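Local coordinates for protein glutathione-specific gamma-glutamylcyclotransferase (Saccharomyces cerevisiae S288c, PDB 5HWK) that catalyses the cleavage of glutathione into 5-oxo-L-proline and the dipeptide Cys-Gly, acting on glutathione but not on other gamma-glutamyl peptides, at residues Gly7-Gly12 with Arg154-Ser159; His26-Ile31 with Gly94-Ile99; Thr120-Glu125 with Ile162-Asn167. One frame throughout, in Å; residues are numbered along the deposited sequence.

Contact 1 of 3, residues Gly7-Gly12 with Arg154-Ser159; sequences GIWVLG and RVLLTS. With BEZ (benzoic acid), chain C.
W9 turns its CG anti to its own carbonyl carbon (chi1 -71°), while L156 has CG anti to the backbone N (chi1 -170°), and the two side chains meet at about a right angle. L156 CD2 rests over one face of the indole, 4.0 Å from the centroid of the five-membered ring, a CH-pi contact offset toward the rim; L156 CD1 reaches W9 CD1 on the same ring. The second side-chain meeting is that of L11 and T158, where L11 CG lies 3.5 Å from T158 OG1. T158 OG1 is itself hydrogen-bonded to V124 O on the neighbouring strand. Between the two pairs the backbones join in a single bridge, V10 with S159. S159 N donates to W9 O at 2.8 Å, in the carbonyl plane, and L11 N donates to S159 O at 2.9 Å, almost in line with the C=O bond. Strand 8-12 is an edge strand of the six-stranded antiparallel sheet, and strand 154-163 lies near the other edge. The bridge thus joins strands near opposite ends of the sheet order, so the sheet closes on itself, consistent with the barrel-like core of gamma-glutamylcyclotransferases. With the strand directions 67° apart, the pairing does not spread beyond this one place. On the N-terminal side a water spans the gap, accepting from W9 N at 3.0 Å and donating to L157 O at 2.6 Å. V10, L11 and G12 belong to the substrate-binding segment inferred from relatives; beyond the bridge, G12 CA lies 3.5 Å from benzoic acid O2.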
loop_
_atom_site.group_PDB
_atom_site.type_symbol
_atom_site.label_atom_id
_atom_site.label_comp_id
_atom_site.label_asym_id
_atom_site.label_seq_id
_atom_site.Cartn_x
_atom_site.Cartn_y
_atom_site.Cartn_z
ATOM N N GLY A 7 21.737 4.995 0.248
ATOM C CA GLY A 7 20.421 5.564 0.009
ATOM C C GLY A 7 19.347 4.770 0.721
ATOM O O GLY A 7 19.620 3.972 1.618
ATOM N N ILE A 8 18.113 4.979 0.311
ATOM C CA ILE A 8 17.040 4.223 0.923
ATOM C C ILE A 8 16.089 3.755 -0.155
ATOM O O ILE A 8 15.931 4.380 -1.213
ATOM C CB ILE A 8 16.284 4.931 2.071
ATOM C CG1 ILE A 8 15.335 5.960 1.496
ATOM C CG2 ILE A 8 17.243 5.566 3.060
ATOM C CD1 ILE A 8 16.019 7.142 1.037
ATOM N N TRP A 9 15.483 2.625 0.123
ATOM C CA TRP A 9 14.413 2.082 -0.690
ATOM C C TRP A 9 13.122 2.421 0.021
ATOM O O TRP A 9 13.015 2.227 1.218
ATOM C CB TRP A 9 14.552 0.567 -0.787
ATOM C CG TRP A 9 15.765 0.205 -1.673
ATOM C CD1 TRP A 9 17.054 -0.059 -1.265
ATOM C CD2 TRP A 9 15.776 0.082 -3.110
ATOM N NE1 TRP A 9 17.829 -0.334 -2.351
ATOM C CE2 TRP A 9 17.081 -0.271 -3.492
ATOM C CE3 TRP A 9 14.799 0.224 -4.098
ATOM C CZ2 TRP A 9 17.434 -0.466 -4.814
ATOM C CZ3 TRP A 9 15.149 0.011 -5.408
ATOM C CH2 TRP A 9 16.459 -0.338 -5.754
ATOM N N VAL A 10 12.179 2.963 -0.738
ATOM C CA VAL A 10 10.888 3.389 -0.191
ATOM C C VAL A 10 9.799 2.596 -0.895
ATOM O O VAL A 10 9.710 2.634 -2.122
ATOM C CB VAL A 10 10.677 4.893 -0.439
ATOM C CG1 VAL A 10 9.272 5.350 0.058
ATOM C CG2 VAL A 10 11.758 5.705 0.218
ATOM N N LEU A 11 8.914 1.953 -0.121
ATOM C CA LEU A 11 7.784 1.245 -0.702
ATOM C C LEU A 11 6.693 2.236 -1.044
ATOM O O LEU A 11 6.451 3.182 -0.293
ATOM C CB LEU A 11 7.186 0.304 0.341
ATOM C CG LEU A 11 7.972 -0.917 0.766
ATOM C CD1 LEU A 11 7.139 -1.708 1.798
ATOM C CD2 LEU A 11 8.274 -1.707 -0.461
ATOM N N GLY A 12 6.086 2.040 -2.206
ATOM C CA GLY A 12 4.852 2.756 -2.512
ATOM C C GLY A 12 3.709 1.788 -2.734
ATOM O O GLY A 12 3.831 0.846 -3.525
ATOM N N ARG A 154 15.580 -13.849 0.489
ATOM C CA ARG A 154 16.234 -12.555 0.451
ATOM C C ARG A 154 15.218 -11.456 0.713
ATOM O O ARG A 154 14.091 -11.490 0.208
ATOM C CB ARG A 154 16.884 -12.352 -0.912
ATOM C CG ARG A 154 17.864 -13.462 -1.250
ATOM C CD ARG A 154 18.790 -13.054 -2.365
ATOM N NE ARG A 154 18.108 -13.082 -3.649
ATOM C CZ ARG A 154 18.593 -12.541 -4.763
ATOM N NH1 ARG A 154 19.765 -11.918 -4.745
ATOM N NH2 ARG A 154 17.900 -12.615 -5.892
ATOM N N VAL A 155 15.601 -10.490 1.541
ATOM C CA VAL A 155 14.697 -9.393 1.874
ATOM C C VAL A 155 15.437 -8.073 1.687
ATOM O O VAL A 155 16.679 -8.018 1.716
ATOM C CB VAL A 155 14.105 -9.511 3.287
ATOM C CG1 VAL A 155 13.225 -10.742 3.385
ATOM C CG2 VAL A 155 15.225 -9.522 4.329
ATOM N N LEU A 156 14.651 -7.014 1.442
ATOM C CA LEU A 156 15.144 -5.660 1.215
ATOM C C LEU A 156 14.749 -4.801 2.413
ATOM O O LEU A 156 13.562 -4.793 2.801
ATOM C CB LEU A 156 14.545 -5.100 -0.091
ATOM C CG LEU A 156 15.123 -3.790 -0.609
ATOM C CD1 LEU A 156 16.606 -3.982 -1.012
ATOM C CD2 LEU A 156 14.313 -3.251 -1.800
ATOM N N LEU A 157 15.704 -4.050 2.987
ATOM C CA LEU A 157 15.395 -3.030 3.998
ATOM C C LEU A 157 14.754 -1.815 3.306
ATOM O O LEU A 157 15.349 -1.222 2.391
ATOM C CB LEU A 157 16.634 -2.622 4.802
ATOM C CG LEU A 157 16.400 -1.473 5.789
ATOM C CD1 LEU A 157 15.392 -1.870 6.879
ATOM C CD2 LEU A 157 17.690 -0.969 6.418
ATOM N N THR A 158 13.527 -1.470 3.720
ATOM C CA THR A 158 12.747 -0.421 3.064
ATOM C C THR A 158 12.091 0.475 4.102
ATOM O O THR A 158 11.817 0.065 5.223
ATOM C CB THR A 158 11.615 -0.997 2.175
ATOM O OG1 THR A 158 10.618 -1.650 2.989
ATOM C CG2 THR A 158 12.118 -1.958 1.151
ATOM N N SER A 159 11.820 1.707 3.700
ATOM C CA SER A 159 10.995 2.623 4.464
ATOM C C SER A 159 9.605 2.641 3.861
ATOM O O SER A 159 9.446 2.463 2.657
ATOM C CB SER A 159 11.580 4.037 4.415
ATOM O OG SER A 159 12.802 4.081 5.152
HETATM C C BEZ C . 2.210 5.175 -0.453
HETATM O O1 BEZ C . 1.990 5.257 -1.630
HETATM O O2 BEZ C . 2.841 4.181 -0.076
HETATM C C1 BEZ C . 1.666 6.178 0.515
HETATM C C2 BEZ C . 1.750 5.882 1.862
HETATM C C3 BEZ C . 1.195 6.757 2.803
HETATM C C4 BEZ C . 0.642 7.960 2.401
HETATM C C5 BEZ C . 0.608 8.261 1.048
HETATM C C6 BEZ C . 1.101 7.388 0.084
HETATM O O HOH W 1 16.166 1.258 2.674
#

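Contact 2 of 3, residues His26-Ile31 with Gly94-Ile99; sequences HRIPAI and GVVYYI
R27 and Y97 face each other in an antiparallel ladder inside the six-stranded sheet of the gamma-glutamylcyclotransferase fold, where strand 26-33 runs beside strand 91-99. I28 and V96 form a hydrogen-bonded pair: I28 N donates to V96 O at 2.8 Å, and V96 N returns to I28 O at 2.9 Å. A30 and G94 are joined by two bonds in the same way. P29, which has no N-H to give, falls at a non-hydrogen-bonded position opposite V95, so the ladder loses nothing by it. One face carries I28 and V96, whose CB and CG1 touch at 3.9 Å; W9 packs against both, and L11 and L128 also reach V96. On this face too H26 and Y98 lie side by side, H26 CD2 being 3.7 Å from Y98 CB. The histidine's ND1 is bonded to E137. The other face carries R27, V95 and Y97. R27 has CG anti to the backbone N (chi1 177°) and stays extended from CG to NE, running alongside the tyrosine and pointing the same way. R27 CG lies 3.4 Å from Y97 CE1, and R27 NE donates to Y97 OH at 3.1 Å, with the oxygen close to the guanidinium plane. The guanidinium and Y97 ring planes are 62° apart. In one of two V95 conformers, so with some doubt, CG1 sits over the centre of the guanidinium, 3.8 Å from R27 CZ. R27 NH2 is bonded to I17 O and Y97 OH to L16 O, two adjacent carbonyls of the short helix 15-18, which begins where the probable substrate-binding segment ends. With NE already donating a hydrogen bond to the phenol oxygen, the arginine charge would probably polarise Y97 OH and favour donation by that hydroxyl to L16 O.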
loop_
_atom_site.group_PDB
_atom_site.type_symbol
_atom_site.label_atom_id
_atom_site.label_comp_id
_atom_site.label_asym_id
_atom_site.label_seq_id
_atom_site.Cartn_x
_atom_site.Cartn_y
_atom_site.Cartn_z
ATOM N N HIS A 26 15.632 4.355 -9.128
ATOM C CA HIS A 26 15.018 3.099 -9.535
ATOM C C HIS A 26 13.555 3.133 -9.118
ATOM O O HIS A 26 13.211 3.691 -8.057
ATOM C CB HIS A 26 15.647 1.896 -8.809
ATOM C CG HIS A 26 17.107 1.724 -9.072
ATOM N ND1 HIS A 26 17.589 0.941 -10.092
ATOM C CD2 HIS A 26 18.179 2.259 -8.459
ATOM C CE1 HIS A 26 18.912 0.971 -10.075
ATOM N NE2 HIS A 26 19.297 1.772 -9.097
ATOM N N ARG A 27 12.715 2.484 -9.926
ATOM C CA ARG A 27 11.288 2.304 -9.613
ATOM C C ARG A 27 10.966 0.891 -10.076
ATOM O O ARG A 27 10.893 0.639 -11.283
ATOM C CB ARG A 27 10.411 3.325 -10.349
ATOM C CG ARG A 27 8.968 3.102 -10.097
ATOM C CD ARG A 27 8.087 4.094 -10.906
ATOM N NE ARG A 27 6.662 4.030 -10.566
ATOM C CZ ARG A 27 5.807 3.206 -11.162
ATOM N NH1 ARG A 27 6.240 2.377 -12.107
ATOM N NH2 ARG A 27 4.502 3.242 -10.826
ATOM N N ILE A 28 10.824 -0.035 -9.142
ATOM C CA ILE A 28 10.696 -1.456 -9.456
ATOM C C ILE A 28 9.285 -1.905 -9.094
ATOM O O ILE A 28 8.918 -1.841 -7.913
ATOM C CB ILE A 28 11.717 -2.287 -8.659
ATOM C CG1 ILE A 28 13.157 -1.834 -8.957
ATOM C CG2 ILE A 28 11.464 -3.778 -8.900
ATOM C CD1 ILE A 28 14.171 -2.568 -8.143
ATOM N N PRO A 29 8.477 -2.386 -10.053
ATOM C CA PRO A 29 7.165 -2.953 -9.710
ATOM C C PRO A 29 7.383 -4.123 -8.775
ATOM O O PRO A 29 8.328 -4.896 -8.939
ATOM C CB PRO A 29 6.624 -3.433 -11.060
ATOM C CG PRO A 29 7.404 -2.728 -12.078
ATOM C CD PRO A 29 8.750 -2.488 -11.497
ATOM N N ALA A 30 6.532 -4.247 -7.769
ATOM C CA ALA A 30 6.839 -5.200 -6.715
ATOM C C ALA A 30 5.595 -5.900 -6.221
ATOM O O ALA A 30 4.563 -5.259 -5.973
ATOM C CB ALA A 30 7.488 -4.511 -5.509
ATOM N N ILE A 31 5.725 -7.212 -6.040
ATOM C CA ILE A 31 4.835 -7.979 -5.191
ATOM C C ILE A 31 5.420 -7.879 -3.791
ATOM O O ILE A 31 6.503 -8.418 -3.529
ATOM C CB ILE A 31 4.746 -9.430 -5.670
ATOM C CG1 ILE A 31 4.299 -9.499 -7.144
ATOM C CG2 ILE A 31 3.872 -10.260 -4.732
ATOM C CD1 ILE A 31 4.334 -10.921 -7.706
ATOM N N GLY A 94 2.607 -3.268 -5.528
ATOM C CA GLY A 94 3.011 -1.877 -5.397
ATOM C C GLY A 94 4.317 -1.648 -6.151
ATOM O O GLY A 94 4.575 -2.271 -7.182
ATOM N N VAL A 95 5.130 -0.714 -5.663
ATOM C CA VAL A 95 6.444 -0.453 -6.237
ATOM C C VAL A 95 7.431 -0.239 -5.102
ATOM O O VAL A 95 7.070 -0.078 -3.936
ATOM C CB VAL A 95 6.481 0.779 -7.182
ATOM C CG1 VAL A 95 5.569 0.598 -8.381
ATOM C CG2 VAL A 95 6.175 2.073 -6.427
ATOM N N VAL A 96 8.699 -0.209 -5.470
ATOM C CA VAL A 96 9.758 0.208 -4.568
ATOM C C VAL A 96 10.677 1.169 -5.316
ATOM O O VAL A 96 11.060 0.914 -6.469
ATOM C CB VAL A 96 10.450 -0.982 -3.885
ATOM C CG1 VAL A 96 11.301 -1.733 -4.844
ATOM C CG2 VAL A 96 11.274 -0.492 -2.694
ATOM N N TYR A 97 10.969 2.301 -4.686
ATOM C CA TYR A 97 11.811 3.346 -5.254
ATOM C C TYR A 97 13.132 3.349 -4.535
ATOM O O TYR A 97 13.195 3.098 -3.339
ATOM C CB TYR A 97 11.179 4.717 -4.955
ATOM C CG TYR A 97 9.922 4.978 -5.734
ATOM C CD1 TYR A 97 10.002 5.354 -7.071
ATOM C CD2 TYR A 97 8.646 4.838 -5.164
ATOM C CE1 TYR A 97 8.887 5.590 -7.810
ATOM C CE2 TYR A 97 7.494 5.076 -5.915
ATOM C CZ TYR A 97 7.639 5.467 -7.228
ATOM O OH TYR A 97 6.525 5.697 -7.988
ATOM N N TYR A 98 14.197 3.678 -5.259
ATOM C CA TYR A 98 15.466 3.961 -4.598
ATOM C C TYR A 98 15.729 5.452 -4.639
ATOM O O TYR A 98 15.641 6.087 -5.704
ATOM C CB TYR A 98 16.630 3.273 -5.305
ATOM C CG TYR A 98 17.982 3.510 -4.620
ATOM C CD1 TYR A 98 18.284 2.912 -3.400
ATOM C CD2 TYR A 98 18.916 4.392 -5.161
ATOM C CE1 TYR A 98 19.493 3.120 -2.773
ATOM C CE2 TYR A 98 20.154 4.582 -4.553
ATOM C CZ TYR A 98 20.420 3.945 -3.371
ATOM O OH TYR A 98 21.613 4.143 -2.716
ATOM N N ILE A 99 16.071 5.999 -3.488
ATOM C CA ILE A 99 16.396 7.410 -3.311
ATOM C C ILE A 99 17.874 7.487 -2.961
ATOM O O ILE A 99 18.283 6.960 -1.925
ATOM C CB ILE A 99 15.538 8.052 -2.202
ATOM C CG1 ILE A 99 14.039 7.702 -2.337
ATOM C CG2 ILE A 99 15.818 9.559 -2.113
ATOM C CD1 ILE A 99 13.413 8.128 -3.620
#

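Contact 3 of 3, residues Thr120-Glu125 with Ile162-Asn167; sequences TLHEVE and IGTIDN
H122 lies at about a right angle to both I162 and T164, at the end of an antiparallel pairing between strands 119-129 and 154-163 of the six-stranded sheet. The backbones meet at a hydrogen-bonded pair: T120 N donates to I162 O and I162 N to T120 O, each at 2.9 Å. In the histidine, chi1 (-60°) sets CG anti to the carbonyl carbon, and chi2 (-99°) turns the ring so that CD2 comes within 4.0 Å of I162 CB and NE2 within 3.6 Å of T164 CG2. The methyl approaches obliquely. T164 also crosses T120 at about a right angle, CG2 being 3.8 Å from T120 OG1. That hydroxyl is gripped from two directions: it accepts from H122 NE2 at 2.7 Å, the oxygen tilted 24° out of the ring plane, and donates to a water. The water in turn donates to I162 O and accepts from T164 N, tying the strand end to the loop that follows. An alanine in place of H122 would probably leave T120 OG1 without its imidazole donor, though still bonded to the water, and open a gap beside T164 CG2 and I162 CB. Beyond G163, whose O bonds to T58, the chain enters a type I beta turn from T164 to N167, in which T164 O accepts from both N167 N and N167 ND2, the latter at 2.7 Å and on a lone pair.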
loop_
_atom_site.group_PDB
_atom_site.type_symbol
_atom_site.label_atom_id
_atom_site.label_comp_id
_atom_site.label_asym_id
_atom_site.label_seq_id
_atom_site.Cartn_x
_atom_site.Cartn_y
_atom_site.Cartn_z
ATOM N N THR A 120 2.614 7.190 9.863
ATOM C CA THR A 120 3.948 7.174 10.479
ATOM C C THR A 120 4.931 6.425 9.602
ATOM O O THR A 120 4.560 5.569 8.775
ATOM C CB THR A 120 3.876 6.563 11.892
ATOM O OG1 THR A 120 3.206 5.288 11.830
ATOM C CG2 THR A 120 3.121 7.494 12.855
ATOM N N LEU A 121 6.201 6.789 9.765
ATOM C CA LEU A 121 7.253 6.260 8.917
ATOM C C LEU A 121 7.868 5.064 9.633
ATOM O O LEU A 121 8.222 5.167 10.814
ATOM C CB LEU A 121 8.301 7.343 8.736
ATOM C CG LEU A 121 9.492 6.955 7.881
ATOM C CD1 LEU A 121 9.098 6.564 6.469
ATOM C CD2 LEU A 121 10.475 8.127 7.890
ATOM N N HIS A 122 7.995 3.943 8.912
ATOM C CA HIS A 122 8.525 2.708 9.459
ATOM C C HIS A 122 9.629 2.177 8.562
ATOM O O HIS A 122 9.649 2.392 7.362
ATOM C CB HIS A 122 7.461 1.659 9.592
ATOM C CG HIS A 122 6.349 2.077 10.493
ATOM N ND1 HIS A 122 6.275 1.680 11.808
ATOM C CD2 HIS A 122 5.311 2.919 10.291
ATOM C CE1 HIS A 122 5.201 2.210 12.365
ATOM N NE2 HIS A 122 4.610 2.980 11.469
ATOM N N GLU A 123 10.592 1.495 9.176
ATOM C CA GLU A 123 11.617 0.805 8.428
ATOM C C GLU A 123 11.422 -0.687 8.644
ATOM O O GLU A 123 11.330 -1.151 9.806
ATOM C CB GLU A 123 12.999 1.230 8.932
ATOM C CG GLU A 123 13.536 2.513 8.323
ATOM C CD GLU A 123 12.712 3.761 8.609
ATOM O OE1 GLU A 123 12.361 4.028 9.785
ATOM O OE2 GLU A 123 12.397 4.493 7.636
ATOM N N VAL A 124 11.351 -1.436 7.548
ATOM C CA VAL A 124 11.000 -2.842 7.596
ATOM C C VAL A 124 11.807 -3.600 6.565
ATOM O O VAL A 124 12.143 -3.071 5.515
ATOM C CB VAL A 124 9.489 -3.088 7.457
ATOM C CG1 VAL A 124 8.983 -2.651 6.078
ATOM C CG2 VAL A 124 9.164 -4.537 7.782
ATOM N N GLU A 125 12.142 -4.839 6.885
ATOM C CA GLU A 125 12.770 -5.745 5.925
ATOM C C GLU A 125 11.666 -6.513 5.216
ATOM O O GLU A 125 10.848 -7.160 5.877
ATOM C CB GLU A 125 13.688 -6.736 6.651
ATOM C CG GLU A 125 15.044 -6.154 7.024
ATOM C CD GLU A 125 15.919 -7.121 7.831
ATOM O OE1 GLU A 125 15.391 -8.083 8.399
ATOM O OE2 GLU A 125 17.144 -6.920 7.903
ATOM N N ILE A 162 2.798 4.197 6.935
ATOM C CA ILE A 162 1.682 3.339 7.298
ATOM C C ILE A 162 0.770 4.089 8.242
ATOM O O ILE A 162 1.249 4.770 9.148
ATOM C CB ILE A 162 2.181 2.062 8.031
ATOM C CG1 ILE A 162 2.993 1.227 7.036
ATOM C CG2 ILE A 162 0.986 1.275 8.624
ATOM C CD1 ILE A 162 3.528 -0.069 7.589
ATOM N N GLY A 163 -0.551 3.951 8.049
ATOM C CA GLY A 163 -1.510 4.323 9.102
ATOM C C GLY A 163 -1.711 3.113 9.968
ATOM O O GLY A 163 -2.359 2.170 9.537
ATOM N N THR A 164 -1.083 3.070 11.142
ATOM C CA THR A 164 -1.175 1.853 11.935
ATOM C C THR A 164 -2.566 1.747 12.584
ATOM O O THR A 164 -3.358 2.722 12.633
ATOM C CB THR A 164 -0.150 1.848 13.062
ATOM O OG1 THR A 164 -0.522 2.872 13.977
ATOM C CG2 THR A 164 1.286 2.079 12.558
ATOM N N ILE A 165 -2.831 0.562 13.154
ATOM C CA ILE A 165 -4.125 0.307 13.775
ATOM C C ILE A 165 -4.465 1.263 14.918
ATOM O O ILE A 165 -5.655 1.495 15.197
ATOM C CB ILE A 165 -4.312 -1.179 14.124
ATOM C CG1 ILE A 165 -3.429 -1.554 15.324
ATOM C CG2 ILE A 165 -4.033 -2.053 12.894
ATOM C CD1 ILE A 165 -3.521 -3.021 15.761
ATOM N N ASP A 166 -3.479 1.894 15.539
ATOM C CA ASP A 166 -3.726 2.778 16.675
ATOM C C ASP A 166 -3.876 4.240 16.282
ATOM O O ASP A 166 -4.171 5.093 17.137
ATOM C CB ASP A 166 -2.595 2.641 17.697
ATOM C CG ASP A 166 -1.231 2.788 17.061
ATOM O OD1 ASP A 166 -0.906 3.937 16.680
ATOM O OD2 ASP A 166 -0.502 1.777 16.905
ATOM N N ASN A 167 -3.683 4.569 15.011
ATOM C CA ASN A 167 -3.633 5.981 14.653
ATOM C C ASN A 167 -5.054 6.565 14.647
ATOM O O ASN A 167 -6.028 5.852 14.405
ATOM C CB ASN A 167 -2.830 6.153 13.334
ATOM C CG ASN A 167 -3.698 6.214 12.082
ATOM O OD1 ASN A 167 -4.195 7.289 11.721
ATOM N ND2 ASN A 167 -3.863 5.086 11.415
HETATM O O HOH W 2 0.328 5.417 12.104
#

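How the contacts relate
All three contacts belong to one six-stranded antiparallel sheet. Contacts 1 and 2, centres about 8 Å apart, are stitched by backbone bonds of strand 8-12 with strand 91-99, as from I99 N to I8 O at 2.8 Å. Contacts 1 and 3, about 14 Å apart, share strand 154-163, and T158 N bonds to V124 O at 2.8 Å. Contacts 2 and 3 do not touch, their nearest atoms being about 9 Å apart. Contact 1 borders the benzoic acid pocket directly; the side chains of Y97 in contact 2 and I162 in contact 3 each lie about 7 Å from the ligand and about 12 Å from that of E115, the probable proton acceptor.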